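Local coordinates for protein dsvD (Desulfovibrio vulgaris, PDB 1UCR) that may play an essential role in dissimilatory sulfite reduction and possibly binds DNA through a winged-helix motif, at residues L52-S57 and T61-K66; F22-F27 and R37-I42; Q6-F11 and D29-M34. All coordinates share one frame; numbering follows the deposited sequence. Where two conformers were deposited one is given.

Interaction 1: residues L52-S57 and T61-K66; sequences LEYWSS and TMYGLK
Gly64 O takes the amide of Glu53 in a nearly straight bond, Glu53 N to Gly64 O 2.8 Å, and Leu52 CA adds a C-H...O contact to the same oxygen at 3.1 Å. Glu53 O accepts Gly64 N in return, and a second reciprocal pair joins Trp55 to Met62, making the hydrogen-bonded pairs of an antiparallel hairpin. Between them Tyr54 and Tyr63 lie side by side: with CG anti to the backbone N (chi1 176°), Tyr54 turns its edge to the face of Tyr63 in an offset edge-to-face stack, planes at 71°, Tyr54 CD2 3.5 Å from Tyr63 CE2. Thr61 CG2 meets the far end of Tyr54, 3.3 Å from Tyr54 OH. On the other face Trp55 CB packs on Met62 CB. Glu53 sends its extended chain past Leu65 O; OE1 accepts Gly69 N and OE2 accepts Gly67 N. One water links OE2 to Lys66 NZ, and another links Leu52 O to the same NZ. Strand 22-23 pairs with the other edge of strand 60-65, which is thus the middle strand of the sheet, while Leu52 and Tyr63 rest on Leu43 of helix 36-48, and Leu52 and Leu65 on Leu12 of helix 3-12.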
loop_
_atom_site.group_PDB
_atom_site.type_symbol
_atom_site.label_atom_id
_atom_site.label_comp_id
_atom_site.label_asym_id
_atom_site.label_seq_id
_atom_site.Cartn_x
_atom_site.Cartn_y
_atom_site.Cartn_z
ATOM N N LEU B 52 0.240 -1.295 -5.343
ATOM C CA LEU B 52 0.708 -2.665 -5.289
ATOM C C LEU B 52 2.202 -2.733 -5.528
ATOM O O LEU B 52 2.808 -1.806 -6.091
ATOM C CB LEU B 52 0.057 -3.555 -6.388
ATOM C CG LEU B 52 -1.461 -3.643 -6.307
ATOM C CD1 LEU B 52 -1.997 -4.510 -7.442
ATOM C CD2 LEU B 52 -1.942 -4.157 -4.974
ATOM N N GLU B 53 2.786 -3.851 -5.111
ATOM C CA GLU B 53 4.145 -4.263 -5.484
ATOM C C GLU B 53 4.047 -5.555 -6.280
ATOM O O GLU B 53 3.104 -6.345 -6.129
ATOM C CB GLU B 53 5.006 -4.343 -4.255
ATOM C CG GLU B 53 4.535 -5.288 -3.204
ATOM C CD GLU B 53 5.204 -5.132 -1.879
ATOM O OE1 GLU B 53 5.093 -6.124 -1.088
ATOM O OE2 GLU B 53 5.796 -4.083 -1.548
ATOM N N TYR B 54 5.060 -5.721 -7.135
ATOM C CA TYR B 54 5.087 -6.779 -8.146
ATOM C C TYR B 54 6.227 -7.741 -7.948
ATOM O O TYR B 54 7.338 -7.317 -7.554
ATOM C CB TYR B 54 5.305 -6.119 -9.470
ATOM C CG TYR B 54 5.481 -6.912 -10.718
ATOM C CD1 TYR B 54 6.741 -7.178 -11.241
ATOM C CD2 TYR B 54 4.358 -7.394 -11.409
ATOM C CE1 TYR B 54 6.903 -7.917 -12.424
ATOM C CE2 TYR B 54 4.534 -8.080 -12.602
ATOM C CZ TYR B 54 5.767 -8.336 -13.092
ATOM O OH TYR B 54 5.933 -9.026 -14.281
ATOM N N TRP B 55 6.013 -8.987 -8.268
ATOM C CA TRP B 55 7.023 -10.022 -8.131
ATOM C C TRP B 55 6.975 -10.896 -9.356
ATOM O O TRP B 55 5.888 -11.214 -9.883
ATOM C CB TRP B 55 6.718 -10.957 -6.949
ATOM C CG TRP B 55 6.330 -10.212 -5.692
ATOM C CD1 TRP B 55 5.169 -9.603 -5.244
ATOM C CD2 TRP B 55 7.221 -9.989 -4.643
ATOM N NE1 TRP B 55 5.282 -9.055 -4.035
ATOM C CE2 TRP B 55 6.600 -9.274 -3.598
ATOM C CE3 TRP B 55 8.556 -10.355 -4.472
ATOM C CZ2 TRP B 55 7.153 -8.870 -2.398
ATOM C CZ3 TRP B 55 9.136 -9.958 -3.274
ATOM C CH2 TRP B 55 8.487 -9.244 -2.257
ATOM N N SER B 56 8.110 -11.413 -9.793
ATOM C CA SER B 56 8.122 -12.562 -10.631
ATOM C C SER B 56 8.054 -13.802 -9.776
ATOM O O SER B 56 8.693 -13.861 -8.723
ATOM C CB SER B 56 9.418 -12.639 -11.452
ATOM O OG SER B 56 9.583 -11.437 -12.208
ATOM N N SER B 57 7.371 -14.838 -10.209
ATOM C CA SER B 57 7.333 -16.081 -9.432
ATOM C C SER B 57 7.251 -17.220 -10.428
ATOM O O SER B 57 6.215 -17.391 -11.087
ATOM C CB SER B 57 6.136 -16.105 -8.496
ATOM O OG SER B 57 6.139 -17.379 -7.867
ATOM N N THR B 61 3.545 -14.318 -12.226
ATOM C CA THR B 61 3.738 -13.070 -11.512
ATOM C C THR B 61 2.893 -13.123 -10.250
ATOM O O THR B 61 1.903 -13.853 -10.172
ATOM C CB THR B 61 3.370 -11.843 -12.381
ATOM O OG1 THR B 61 1.997 -11.950 -12.755
ATOM C CG2 THR B 61 4.277 -11.815 -13.624
ATOM N N MET B 62 3.276 -12.300 -9.267
ATOM C CA MET B 62 2.488 -12.093 -8.062
ATOM C C MET B 62 2.417 -10.629 -7.732
ATOM O O MET B 62 3.259 -9.818 -8.128
ATOM C CB MET B 62 3.069 -12.864 -6.864
ATOM C CG MET B 62 3.241 -14.353 -7.157
ATOM S SD MET B 62 3.761 -15.289 -5.685
ATOM C CE MET B 62 2.158 -15.640 -4.970
ATOM N N TYR B 63 1.371 -10.292 -6.947
ATOM C CA TYR B 63 1.061 -8.928 -6.595
ATOM C C TYR B 63 0.634 -8.899 -5.149
ATOM O O TYR B 63 -0.083 -9.812 -4.707
ATOM C CB TYR B 63 -0.077 -8.337 -7.432
ATOM C CG TYR B 63 0.185 -8.341 -8.934
ATOM C CD1 TYR B 63 0.032 -9.522 -9.686
ATOM C CD2 TYR B 63 0.620 -7.170 -9.585
ATOM C CE1 TYR B 63 0.288 -9.512 -11.042
ATOM C CE2 TYR B 63 0.862 -7.181 -10.968
ATOM C CZ TYR B 63 0.688 -8.366 -11.666
ATOM O OH TYR B 63 0.924 -8.422 -13.033
ATOM N N GLY B 64 0.962 -7.847 -4.435
ATOM C CA GLY B 64 0.437 -7.579 -3.099
ATOM C C GLY B 64 0.451 -6.092 -2.823
ATOM O O GLY B 64 0.956 -5.304 -3.617
ATOM N N LEU B 65 -0.176 -5.699 -1.695
ATOM C CA LEU B 65 -0.161 -4.280 -1.371
ATOM C C LEU B 65 1.242 -3.766 -1.048
ATOM O O LEU B 65 2.063 -4.477 -0.474
ATOM C CB LEU B 65 -1.075 -4.066 -0.117
ATOM C CG LEU B 65 -2.554 -4.195 -0.466
ATOM C CD1 LEU B 65 -3.382 -4.351 0.814
ATOM C CD2 LEU B 65 -3.118 -3.028 -1.308
ATOM N N LYS B 66 1.551 -2.519 -1.450
ATOM C CA LYS B 66 2.879 -1.947 -1.225
ATOM C C LYS B 66 3.262 -2.059 0.222
ATOM O O LYS B 66 2.478 -1.649 1.098
ATOM C CB LYS B 66 2.816 -0.472 -1.625
ATOM C CG LYS B 66 4.163 0.204 -1.664
ATOM C CD LYS B 66 4.979 -0.313 -2.862
ATOM C CE LYS B 66 6.230 0.547 -3.099
ATOM N NZ LYS B 66 7.058 -0.182 -4.138
HETATM O O HOH W 1 5.342 -0.811 -6.445
HETATM O O HOH W 2 7.740 -2.555 -2.735
#

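Interaction 2: residues F22-F27 and R37-I42; sequences FYFNDF and REVKKI. With SO4 (sulfate ion), chain E.
Phe24 and Lys40 cross at about a right angle, the lysine chain folding over one face of the phenyl ring. Lys40 CE stands 3.7 Å above the ring plane, displaced toward the rim, and makes a CH-pi contact. NZ continues over the same ring, 4.4 Å from the Phe24 centroid and 27° off the normal, an off-centre cation-pi contact. Two bends make this possible: chi2 at 65° and chi3 at 66° curl the chain back instead of letting it run straight out from the helix. The ammonium is also bonded beyond the ring, by a hydrogen bond to Tyr63 OH and a weak one to Thr61 OG1, which helps hold it over Phe24 from the hairpin side. The edge of the same ring faces the helix backbone, Phe24 CE1 lying 3.6 Å from Lys40 N. Val39 closes the other part of the contact with a single methyl: its CG1 touches both Phe24 CE1 and Phe27 CB, each at 3.9 Å, and thus bridges two side chains one helical turn apart. On the outer side of the same helix, Arg37 holds a sulfate, probably from the crystallisation liquor. Sulfate O1 receives both Arg37 N and NE, O4 receives NH2 at 2.7 Å, and Gln36 N also binds the ion near the helix start. Helices 24-30 and 36-48 packed in this way form the helix-turn-helix part of a winged-helix domain, in which the second helix is usually the one that reads DNA; an anion bound at its N-terminal end is consistent with a phosphate contact there.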
loop_
_atom_site.group_PDB
_atom_site.type_symbol
_atom_site.label_atom_id
_atom_site.label_comp_id
_atom_site.label_asym_id
_atom_site.label_seq_id
_atom_site.Cartn_x
_atom_site.Cartn_y
_atom_site.Cartn_z
ATOM N N PHE B 22 -0.309 -12.601 -4.032
ATOM C CA PHE B 22 -1.162 -13.540 -4.724
ATOM C C PHE B 22 -0.730 -13.611 -6.194
ATOM O O PHE B 22 -0.219 -12.649 -6.744
ATOM C CB PHE B 22 -2.624 -13.116 -4.617
ATOM C CG PHE B 22 -3.208 -13.336 -3.252
ATOM C CD1 PHE B 22 -3.084 -12.351 -2.268
ATOM C CD2 PHE B 22 -3.910 -14.512 -2.945
ATOM C CE1 PHE B 22 -3.638 -12.523 -1.003
ATOM C CE2 PHE B 22 -4.463 -14.676 -1.672
ATOM C CZ PHE B 22 -4.359 -13.670 -0.747
ATOM N N TYR B 23 -0.944 -14.760 -6.825
ATOM C CA TYR B 23 -0.657 -14.920 -8.245
ATOM C C TYR B 23 -1.537 -14.061 -9.119
ATOM O O TYR B 23 -2.675 -13.791 -8.776
ATOM C CB TYR B 23 -0.904 -16.398 -8.665
ATOM C CG TYR B 23 0.098 -17.316 -7.997
ATOM C CD1 TYR B 23 -0.322 -18.239 -7.033
ATOM C CD2 TYR B 23 1.443 -17.299 -8.324
ATOM C CE1 TYR B 23 0.608 -19.100 -6.440
ATOM C CE2 TYR B 23 2.370 -18.097 -7.745
ATOM C CZ TYR B 23 1.924 -19.018 -6.786
ATOM O OH TYR B 23 2.890 -19.810 -6.184
ATOM N N PHE B 24 -1.029 -13.731 -10.306
ATOM C CA PHE B 24 -1.901 -13.122 -11.312
ATOM C C PHE B 24 -3.211 -13.859 -11.437
ATOM O O PHE B 24 -4.291 -13.275 -11.425
ATOM C CB PHE B 24 -1.133 -13.135 -12.649
ATOM C CG PHE B 24 -2.030 -12.615 -13.770
ATOM C CD1 PHE B 24 -2.493 -11.290 -13.784
ATOM C CD2 PHE B 24 -2.467 -13.436 -14.782
ATOM C CE1 PHE B 24 -3.344 -10.833 -14.774
ATOM C CE2 PHE B 24 -3.292 -12.990 -15.829
ATOM C CZ PHE B 24 -3.740 -11.670 -15.822
ATOM N N ASN B 25 -3.186 -15.196 -11.500
ATOM C CA ASN B 25 -4.380 -15.974 -11.713
ATOM C C ASN B 25 -5.271 -16.034 -10.482
ATOM O O ASN B 25 -6.444 -16.341 -10.609
ATOM C CB ASN B 25 -4.047 -17.396 -12.172
ATOM C CG ASN B 25 -3.584 -17.501 -13.589
ATOM O OD1 ASN B 25 -3.592 -16.545 -14.348
ATOM N ND2 ASN B 25 -3.171 -18.701 -13.946
ATOM N N ASP B 26 -4.752 -15.683 -9.280
ATOM C CA ASP B 26 -5.672 -15.493 -8.163
ATOM C C ASP B 26 -6.639 -14.328 -8.439
ATOM O O ASP B 26 -7.794 -14.390 -8.066
ATOM C CB ASP B 26 -4.913 -15.215 -6.863
ATOM C CG ASP B 26 -4.285 -16.460 -6.225
ATOM O OD1 ASP B 26 -5.004 -17.474 -6.101
ATOM O OD2 ASP B 26 -3.118 -16.354 -5.832
ATOM N N PHE B 27 -6.128 -13.279 -9.112
ATOM C CA PHE B 27 -6.994 -12.115 -9.398
ATOM C C PHE B 27 -7.962 -12.429 -10.513
ATOM O O PHE B 27 -9.142 -12.054 -10.458
ATOM C CB PHE B 27 -6.130 -10.895 -9.734
ATOM C CG PHE B 27 -5.275 -10.493 -8.560
ATOM C CD1 PHE B 27 -3.947 -10.872 -8.522
ATOM C CD2 PHE B 27 -5.812 -9.769 -7.478
ATOM C CE1 PHE B 27 -3.155 -10.584 -7.432
ATOM C CE2 PHE B 27 -5.000 -9.429 -6.412
ATOM C CZ PHE B 27 -3.672 -9.840 -6.398
ATOM N N ARG B 37 -6.706 -9.881 -19.989
ATOM C CA ARG B 37 -5.832 -8.767 -20.373
ATOM C C ARG B 37 -6.146 -7.533 -19.553
ATOM O O ARG B 37 -5.256 -6.737 -19.185
ATOM C CB ARG B 37 -5.992 -8.411 -21.888
ATOM C CG ARG B 37 -5.386 -9.396 -22.847
ATOM C CD ARG B 37 -5.822 -9.134 -24.289
ATOM N NE ARG B 37 -7.154 -9.749 -24.380
ATOM C CZ ARG B 37 -8.100 -9.408 -25.233
ATOM N NH1 ARG B 37 -7.770 -8.430 -26.063
ATOM N NH2 ARG B 37 -9.232 -10.071 -25.157
ATOM N N GLU B 38 -7.457 -7.322 -19.283
ATOM C CA GLU B 38 -7.835 -6.134 -18.500
ATOM C C GLU B 38 -7.401 -6.315 -17.043
ATOM O O GLU B 38 -6.982 -5.336 -16.406
ATOM C CB GLU B 38 -9.343 -5.914 -18.632
ATOM C CG GLU B 38 -9.819 -4.688 -17.873
ATOM C CD GLU B 38 -9.279 -3.357 -18.350
ATOM O OE1 GLU B 38 -9.607 -2.345 -17.657
ATOM O OE2 GLU B 38 -8.566 -3.234 -19.382
ATOM N N VAL B 39 -7.468 -7.521 -16.484
ATOM C CA VAL B 39 -6.952 -7.735 -15.125
ATOM C C VAL B 39 -5.477 -7.386 -15.086
ATOM O O VAL B 39 -4.985 -6.714 -14.182
ATOM C CB VAL B 39 -7.240 -9.172 -14.637
ATOM C CG1 VAL B 39 -6.660 -9.368 -13.234
ATOM C CG2 VAL B 39 -8.732 -9.477 -14.655
ATOM N N LYS B 40 -4.718 -7.832 -16.102
ATOM C CA LYS B 40 -3.297 -7.483 -16.139
ATOM C C LYS B 40 -3.120 -5.981 -16.206
ATOM O O LYS B 40 -2.278 -5.429 -15.506
ATOM C CB LYS B 40 -2.621 -8.171 -17.339
ATOM C CG LYS B 40 -1.127 -7.814 -17.452
ATOM C CD LYS B 40 -0.183 -8.278 -16.345
ATOM C CE LYS B 40 -0.048 -9.821 -16.308
ATOM N NZ LYS B 40 1.043 -10.184 -15.279
ATOM N N LYS B 41 -3.920 -5.275 -17.015
ATOM C CA LYS B 41 -3.780 -3.816 -17.095
ATOM C C LYS B 41 -4.090 -3.137 -15.786
ATOM O O LYS B 41 -3.382 -2.212 -15.381
ATOM C CB LYS B 41 -4.683 -3.291 -18.228
ATOM C CG LYS B 41 -4.195 -3.591 -19.654
ATOM C CD LYS B 41 -2.990 -2.773 -20.067
ATOM C CE LYS B 41 -2.506 -3.016 -21.488
ATOM N NZ LYS B 41 -3.513 -2.839 -22.581
ATOM N N ILE B 42 -5.166 -3.555 -15.107
ATOM C CA ILE B 42 -5.445 -2.828 -13.866
ATOM C C ILE B 42 -4.450 -3.115 -12.779
ATOM O O ILE B 42 -4.094 -2.187 -12.027
ATOM C CB ILE B 42 -6.870 -2.974 -13.379
ATOM C CG1 ILE B 42 -7.154 -4.327 -12.843
ATOM C CG2 ILE B 42 -7.912 -2.525 -14.407
ATOM C CD1 ILE B 42 -8.520 -4.413 -12.170
HETATM S S SO4 E . -8.886 -12.549 -22.484
HETATM O O1 SO4 E . -7.937 -11.484 -22.166
HETATM O O2 SO4 E . -9.760 -12.868 -21.309
HETATM O O3 SO4 E . -8.225 -13.769 -23.010
HETATM O O4 SO4 E . -9.824 -12.110 -23.564
#

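Interaction 3: residues Q6-F11 and D29-M34; sequences QKVVDF and DLFPDM
One face of the Phe11 ring is covered by a methyl: Leu30 CD1 sits 3.4 Å above the plane, over the ring centre and only 9° off the normal. This is a close CH-pi contact in which the methyl touches all six ring carbons, Leu30 CD1 coming nearest to Phe11 CG and CD2 at 3.5 Å. The two side chains meet at about a right angle, the leucine coming end-on to the flat of the phenyl. Phe11 swings its CG opposite the backbone N, chi1 170°, which carries the ring off helix 3-12 toward Leu30. Leu30 also serves the ring of Phe31, since Leu30 CB lies over the centre of one face of Phe31, 3.7 Å above its plane. Leu30 thus touches two aromatic rings, CB on Phe31 and CD1 on Phe11.

The outer end of Phe31 reaches helix 3-12 one turn before Phe11. Its CE2 and CZ both come to 3.8 Å from Lys7 CB, while CE1 is 3.9 Å from Val8 CG2. Only the root of Lys7 takes part; beyond CG its chain is extended and leads away from the ring. Phe31 is the first residue to leave helical geometry after helix 24-30, and it opens a type I turn closed by Met34 N bonding to Phe31 O.

Phe22 meets Phe11 edge-to-face, and Val8 continues inward onto Leu43 and Leu46 of helix 36-48. Packing of helix 3-12 against helix 24-30, with helix 36-48 packed against both, is the three-helix arrangement of winged-helix domains, and this contact joins helix 3-12 to the C-terminal end of helix 24-30, just before the turn toward helix 36-48.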
loop_
_atom_site.group_PDB
_atom_site.type_symbol
_atom_site.label_atom_id
_atom_site.label_comp_id
_atom_site.label_asym_id
_atom_site.label_seq_id
_atom_site.Cartn_x
_atom_site.Cartn_y
_atom_site.Cartn_z
ATOM N N GLN B 6 -10.565 -0.809 -6.834
ATOM C CA GLN B 6 -10.940 -0.844 -5.454
ATOM C C GLN B 6 -11.233 -2.276 -4.991
ATOM O O GLN B 6 -10.901 -2.665 -3.862
ATOM C CB GLN B 6 -12.179 0.050 -5.191
ATOM C CG GLN B 6 -12.494 0.128 -3.684
ATOM C CD GLN B 6 -11.351 0.905 -3.040
ATOM O OE1 GLN B 6 -11.106 2.059 -3.365
ATOM N NE2 GLN B 6 -10.625 0.315 -2.107
ATOM N N LYS B 7 -11.810 -3.097 -5.869
ATOM C CA LYS B 7 -12.080 -4.506 -5.509
ATOM C C LYS B 7 -10.797 -5.287 -5.301
ATOM O O LYS B 7 -10.717 -6.152 -4.412
ATOM C CB LYS B 7 -12.938 -5.145 -6.618
ATOM C CG LYS B 7 -14.409 -4.642 -6.589
ATOM C CD LYS B 7 -15.281 -5.354 -7.640
ATOM C CE LYS B 7 -16.705 -4.808 -7.546
ATOM N NZ LYS B 7 -17.636 -5.444 -8.491
ATOM N N VAL B 8 -9.755 -5.016 -6.108
ATOM C CA VAL B 8 -8.432 -5.639 -5.846
ATOM C C VAL B 8 -7.925 -5.230 -4.469
ATOM O O VAL B 8 -7.483 -6.086 -3.678
ATOM C CB VAL B 8 -7.464 -5.220 -6.945
ATOM C CG1 VAL B 8 -6.021 -5.600 -6.641
ATOM C CG2 VAL B 8 -7.902 -5.812 -8.288
ATOM N N VAL B 9 -7.898 -3.899 -4.220
ATOM C CA VAL B 9 -7.377 -3.430 -2.944
ATOM C C VAL B 9 -8.169 -4.041 -1.776
ATOM O O VAL B 9 -7.604 -4.487 -0.759
ATOM C CB VAL B 9 -7.415 -1.911 -2.881
ATOM C CG1 VAL B 9 -7.057 -1.349 -1.516
ATOM C CG2 VAL B 9 -6.427 -1.364 -3.916
ATOM N N ASP B 10 -9.519 -4.042 -1.910
ATOM C CA ASP B 10 -10.328 -4.561 -0.790
ATOM C C ASP B 10 -10.058 -6.045 -0.536
ATOM O O ASP B 10 -10.019 -6.487 0.616
ATOM C CB ASP B 10 -11.821 -4.416 -1.072
ATOM C CG ASP B 10 -12.312 -2.953 -1.055
ATOM O OD1 ASP B 10 -11.528 -2.065 -0.654
ATOM O OD2 ASP B 10 -13.450 -2.729 -1.479
ATOM N N PHE B 11 -9.866 -6.844 -1.580
ATOM C CA PHE B 11 -9.538 -8.236 -1.361
ATOM C C PHE B 11 -8.242 -8.377 -0.580
ATOM O O PHE B 11 -8.118 -9.130 0.386
ATOM C CB PHE B 11 -9.462 -8.955 -2.752
ATOM C CG PHE B 11 -8.878 -10.369 -2.523
ATOM C CD1 PHE B 11 -9.692 -11.359 -1.959
ATOM C CD2 PHE B 11 -7.588 -10.669 -2.837
ATOM C CE1 PHE B 11 -9.164 -12.642 -1.751
ATOM C CE2 PHE B 11 -7.023 -11.941 -2.638
ATOM C CZ PHE B 11 -7.853 -12.900 -2.044
ATOM N N ASP B 29 -9.120 -15.346 -11.043
ATOM C CA ASP B 29 -10.110 -16.208 -10.359
ATOM C C ASP B 29 -11.185 -15.410 -9.644
ATOM O O ASP B 29 -12.334 -15.784 -9.586
ATOM C CB ASP B 29 -9.384 -17.064 -9.326
ATOM C CG ASP B 29 -8.656 -18.286 -9.839
ATOM O OD1 ASP B 29 -8.846 -18.664 -11.017
ATOM O OD2 ASP B 29 -7.956 -18.889 -9.004
ATOM N N LEU B 30 -10.769 -14.286 -9.035
ATOM C CA LEU B 30 -11.688 -13.441 -8.296
ATOM C C LEU B 30 -12.568 -12.629 -9.187
ATOM O O LEU B 30 -13.681 -12.286 -8.756
ATOM C CB LEU B 30 -10.922 -12.465 -7.380
ATOM C CG LEU B 30 -10.217 -13.130 -6.196
ATOM C CD1 LEU B 30 -9.278 -12.109 -5.564
ATOM C CD2 LEU B 30 -11.229 -13.637 -5.160
ATOM N N PHE B 31 -12.139 -12.314 -10.419
ATOM C CA PHE B 31 -12.884 -11.438 -11.330
ATOM C C PHE B 31 -13.078 -12.140 -12.656
ATOM O O PHE B 31 -12.553 -11.778 -13.700
ATOM C CB PHE B 31 -12.176 -10.067 -11.396
ATOM C CG PHE B 31 -11.871 -9.509 -9.998
ATOM C CD1 PHE B 31 -10.566 -9.342 -9.599
ATOM C CD2 PHE B 31 -12.932 -9.180 -9.143
ATOM C CE1 PHE B 31 -10.274 -8.846 -8.337
ATOM C CE2 PHE B 31 -12.613 -8.692 -7.885
ATOM C CZ PHE B 31 -11.301 -8.513 -7.461
ATOM N N PRO B 32 -13.883 -13.212 -12.631
ATOM C CA PRO B 32 -14.001 -14.025 -13.835
ATOM C C PRO B 32 -14.763 -13.321 -14.959
ATOM O O PRO B 32 -14.650 -13.839 -16.061
ATOM C CB PRO B 32 -14.852 -15.195 -13.344
ATOM C CG PRO B 32 -15.641 -14.651 -12.188
ATOM C CD PRO B 32 -14.647 -13.721 -11.490
ATOM N N ASP B 33 -15.477 -12.237 -14.663
ATOM C CA ASP B 33 -16.245 -11.532 -15.689
ATOM C C ASP B 33 -15.312 -10.626 -16.498
ATOM O O ASP B 33 -15.667 -10.127 -17.568
ATOM C CB ASP B 33 -17.364 -10.681 -15.111
ATOM C CG ASP B 33 -18.618 -11.310 -14.564
ATOM O OD1 ASP B 33 -19.556 -10.500 -14.304
ATOM O OD2 ASP B 33 -18.761 -12.519 -14.399
ATOM N N MET B 34 -14.127 -10.365 -15.964
ATOM C CA MET B 34 -13.236 -9.421 -16.647
ATOM C C MET B 34 -12.366 -10.150 -17.643
ATOM O O MET B 34 -11.975 -11.309 -17.408
ATOM C CB MET B 34 -12.345 -8.807 -15.580
ATOM C CG MET B 34 -12.907 -7.807 -14.584
ATOM S SD MET B 34 -11.686 -6.955 -13.514
ATOM C CE MET B 34 -10.604 -6.343 -14.816
#

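In the fold
Interactions 2 and 3 share helix 24-30, their centres about 9 Å apart, and meet through side chains: Phe27 CE2 lies 4.0 Å from Val8 CG1. Interaction 1 joins interaction 2 by polar bonds, among them Tyr63 N to Phe22 O at 2.8 Å, tying the wing hairpin to the helix-turn-helix. Between interactions 1 and 3, about 15 Å apart between centres, the link is apolar, with Leu52 CD1 4.2 Å from Val8 CG1. The sulfate, probably from the crystallisation liquor, lies at the start of helix 36-48, beside interaction 2. The second subunit reaches interactions 1 and 3: its Glu50 OE1 accepts a hydrogen bond from Gln6 NE2, and its Gly67 packs on Leu65.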